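PDB 6M6U: mRNA nuclease HepT from Shewanella oneidensis MR-1, which cleaves mRNA as the bacteriostatic toxin of a type VII toxin-antitoxin system and is neutralised mostly through tri-AMPylation by its antitoxin MntA. Local coordinates for residues I16-Q21 with Q36-L41. Residues are numbered along the deposited sequence; the frame is centred on the assembly and turned at random.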
ATOM      1  N   ILE B  16      20.654  49.717  16.774  1.00 65.04           N
ATOM      2  CA  ILE B  16      21.827  50.549  16.492  1.00 67.67           C
ATOM      3  C   ILE B  16      22.168  51.403  17.705  1.00 70.71           C
ATOM      4  O   ILE B  16      23.343  51.552  18.073  1.00 73.16           O
ATOM      5  CB  ILE B  16      21.599  51.424  15.246  1.00 67.03           C
ATOM      6  CG1 ILE B  16      21.567  50.568  13.980  1.00 60.78           C
ATOM      7  CG2 ILE B  16      22.698  52.474  15.121  1.00 70.35           C
ATOM      8  CD1 ILE B  16      21.442  51.384  12.717  1.00 57.56           C
ATOM      9  N   LYS B  17      21.144  51.977  18.351  1.00 71.43           N
ATOM     10  CA  LYS B  17      21.384  52.710  19.592  1.00 73.57           C
ATOM     11  C   LYS B  17      21.941  51.793  20.673  1.00 71.64           C
ATOM     12  O   LYS B  17      22.832  52.191  21.430  1.00 72.58           O
ATOM     13  CB  LYS B  17      20.106  53.395  20.073  1.00 76.09           C
ATOM     14  CG  LYS B  17      19.574  54.462  19.129  1.00 82.87           C
ATOM     15  CD  LYS B  17      18.898  55.600  19.895  1.00 85.86           C
ATOM     16  CE  LYS B  17      17.583  55.165  20.523  1.00 89.16           C
ATOM     17  NZ  LYS B  17      16.536  54.856  19.502  1.00 92.95           N
ATOM     18  N   ARG B  18      21.432  50.558  20.758  1.00 70.21           N
ATOM     19  CA  ARG B  18      22.003  49.588  21.687  1.00 67.51           C
ATOM     20  C   ARG B  18      23.480  49.341  21.396  1.00 67.91           C
ATOM     21  O   ARG B  18      24.271  49.145  22.325  1.00 68.25           O
ATOM     22  CB  ARG B  18      21.220  48.273  21.630  1.00 67.03           C
ATOM     23  CG  ARG B  18      19.916  48.288  22.411  1.00 66.14           C
ATOM     24  CD  ARG B  18      20.185  48.453  23.895  1.00 68.73           C
ATOM     25  NE  ARG B  18      20.974  47.346  24.428  1.00 71.09           N
ATOM     26  CZ  ARG B  18      21.782  47.439  25.482  1.00 70.52           C
ATOM     27  NH1 ARG B  18      21.918  48.596  26.116  1.00 70.47           N
ATOM     28  NH2 ARG B  18      22.460  46.377  25.897  1.00 67.15           N
ATOM     29  N   ILE B  19      23.875  49.365  20.120  1.00 69.73           N
ATOM     30  CA  ILE B  19      25.279  49.162  19.768  1.00 71.48           C
ATOM     31  C   ILE B  19      26.104  50.393  20.123  1.00 70.13           C
ATOM     32  O   ILE B  19      27.183  50.285  20.716  1.00 70.18           O
ATOM     33  CB  ILE B  19      25.423  48.803  18.277  1.00 64.79           C
ATOM     34  CG1 ILE B  19      24.885  47.393  18.006  1.00 61.13           C
ATOM     35  CG2 ILE B  19      26.879  48.922  17.829  1.00 58.73           C
ATOM     36  CD1 ILE B  19      24.229  47.229  16.650  1.00 54.68           C
ATOM     37  N   GLN B  20      25.613  51.583  19.762  1.00 69.70           N
ATOM     38  CA  GLN B  20      26.335  52.809  20.090  1.00 68.08           C
ATOM     39  C   GLN B  20      26.454  52.996  21.599  1.00 73.60           C
ATOM     40  O   GLN B  20      27.503  53.421  22.098  1.00 75.23           O
ATOM     41  CB  GLN B  20      25.643  54.009  19.448  1.00 66.19           C
ATOM     42  CG  GLN B  20      25.807  54.056  17.936  1.00 67.80           C
ATOM     43  CD  GLN B  20      24.767  54.921  17.251  1.00 74.52           C
ATOM     44  OE1 GLN B  20      23.764  55.306  17.854  1.00 80.90           O
ATOM     45  NE2 GLN B  20      25.001  55.227  15.980  1.00 73.78           N
ATOM     46  N   GLN B  21      25.398  52.664  22.340  1.00 75.98           N
ATOM     47  CA  GLN B  21      25.419  52.848  23.788  1.00 77.56           C
ATOM     48  C   GLN B  21      26.358  51.856  24.467  1.00 75.95           C
ATOM     49  O   GLN B  21      27.098  52.223  25.385  1.00 76.18           O
ATOM     50  CB  GLN B  21      24.001  52.721  24.344  1.00 82.04           C
ATOM     51  CG  GLN B  21      23.900  52.741  25.855  1.00 89.64           C
ATOM     52  CD  GLN B  21      22.489  53.037  26.324  1.00 95.52           C
ATOM     53  OE1 GLN B  21      22.055  52.559  27.375  1.00 98.31           O
ATOM     54  NE2 GLN B  21      21.767  53.836  25.540  1.00 96.63           N
ATOM     55  N   GLN B  36      31.454  42.788  23.586  1.00 55.70           N
ATOM     56  CA  GLN B  36      31.487  42.214  22.245  1.00 57.36           C
ATOM     57  C   GLN B  36      30.237  41.383  21.985  1.00 58.41           C
ATOM     58  O   GLN B  36      29.587  41.530  20.944  1.00 58.30           O
ATOM     59  CB  GLN B  36      32.756  41.377  22.066  1.00 54.79           C
ATOM     60  CG  GLN B  36      34.035  42.204  22.164  1.00 55.57           C
ATOM     61  CD  GLN B  36      35.257  41.370  22.482  1.00 56.83           C
ATOM     62  OE1 GLN B  36      35.345  40.206  22.102  1.00 58.86           O
ATOM     63  NE2 GLN B  36      36.211  41.968  23.187  1.00 62.35           N
ATOM     64  N   ASP B  37      29.879  40.518  22.938  1.00 56.40           N
ATOM     65  CA  ASP B  37      28.650  39.736  22.839  1.00 54.52           C
ATOM     66  C   ASP B  37      27.443  40.626  22.558  1.00 55.18           C
ATOM     67  O   ASP B  37      26.618  40.319  21.689  1.00 52.17           O
ATOM     68  CB  ASP B  37      28.434  38.944  24.129  1.00 55.59           C
ATOM     69  CG  ASP B  37      29.465  37.845  24.327  1.00 61.61           C
ATOM     70  OD1 ASP B  37      30.178  37.502  23.359  1.00 66.33           O
ATOM     71  OD2 ASP B  37      29.549  37.310  25.455  1.00 62.41           O
ATOM     72  N   SER B  38      27.333  41.746  23.277  1.00 55.71           N
ATOM     73  CA  SER B  38      26.156  42.598  23.139  1.00 55.08           C
ATOM     74  C   SER B  38      26.157  43.346  21.810  1.00 55.55           C
ATOM     75  O   SER B  38      25.101  43.527  21.195  1.00 53.85           O
ATOM     76  CB  SER B  38      26.076  43.580  24.306  1.00 54.41           C
ATOM     77  OG  SER B  38      24.947  44.422  24.168  1.00 55.99           O
ATOM     78  N   VAL B  39      27.326  43.801  21.358  1.00 56.23           N
ATOM     79  CA  VAL B  39      27.408  44.441  20.047  1.00 54.71           C
ATOM     80  C   VAL B  39      27.098  43.432  18.949  1.00 51.04           C
ATOM     81  O   VAL B  39      26.334  43.713  18.017  1.00 49.50           O
ATOM     82  CB  VAL B  39      28.792  45.085  19.847  1.00 55.63           C
ATOM     83  CG1 VAL B  39      28.980  45.503  18.392  1.00 49.97           C
ATOM     84  CG2 VAL B  39      28.967  46.281  20.783  1.00 59.88           C
ATOM     85  N   ILE B  40      27.677  42.236  19.052  1.00 49.92           N
ATOM     86  CA  ILE B  40      27.490  41.221  18.021  1.00 52.15           C
ATOM     87  C   ILE B  40      26.024  40.806  17.935  1.00 57.18           C
ATOM     88  O   ILE B  40      25.480  40.633  16.837  1.00 57.49           O
ATOM     89  CB  ILE B  40      28.418  40.023  18.290  1.00 48.83           C
ATOM     90  CG1 ILE B  40      29.874  40.412  18.000  1.00 49.63           C
ATOM     91  CG2 ILE B  40      27.992  38.809  17.479  1.00 46.97           C
ATOM     92  CD1 ILE B  40      30.889  39.375  18.437  1.00 50.96           C
ATOM     93  N   LEU B  41      25.355  40.672  19.082  1.00 54.21           N
ATOM     94  CA  LEU B  41      23.959  40.247  19.068  1.00 53.23           C
ATOM     95  C   LEU B  41      23.067  41.315  18.449  1.00 54.41           C
ATOM     96  O   LEU B  41      22.168  41.009  17.655  1.00 58.21           O
ATOM     97  CB  LEU B  41      23.490  39.908  20.481  1.00 55.07           C
ATOM     98  CG  LEU B  41      22.055  39.358  20.506  1.00 58.97           C
ATOM     99  CD1 LEU B  41      22.047  37.857  20.233  1.00 60.67           C
ATOM    100  CD2 LEU B  41      21.370  39.660  21.823  1.00 56.26           C
TER
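R18 NH2 and S38 OG grip one carboxylate oxygen, OD2 of D37 from the second subunit, which is salt-bridged to the guanidinium and hydrogen-bonded to the hydroxyl. Between themselves R18 NH2 and S38 OG approach to 3.6 Å without a hydrogen bond, a closeness that the shared anion probably explains. The two residues sit on the antiparallel helical hairpin, helix 3-23 followed by helix 33-60, that opens this all-helical HEPN-type chain. The exchange is reciprocal: D37 OD2 of this chain accepts from the guanidinium of R18, the hydroxyl of S38 and the amide ND2 of N42 of the second subunit, which would favour the ionised form of this buried carboxylate. This side of the hairpin therefore belongs to the subunit interface. CG of R18 leaves beside the backbone N, and bends at chi2 (-65°) and chi3 (-62°) fold the chain so that NH2 reaches OG obliquely. In S38 a chi1 of 179° swings OG anti to the backbone N, where it meets R18 NH2 and the carboxylate of the second subunit.

Below this polar layer the helices close on I19 and V39, whose CA atoms are 5.2 Å apart. The backbones come close here, yet four residues make the contact, and 162 Å² is buried between the segments. The two branched side chains cross at roughly a right angle, with I19 CG2 meeting V39 CG1 at 4.1 Å. Both residues also touch V116 of helix 109-118, while L120 packs on I19 and F29 on V39, completing an apolar core. I19 lies about 10 Å, side chain to side chain, from R97, probably an active-site residue of the RX(4)HXY motif. The other branch of I19 turns to the neighbouring backbone, its CG1 resting 4.0 Å from the carbonyl O of V39.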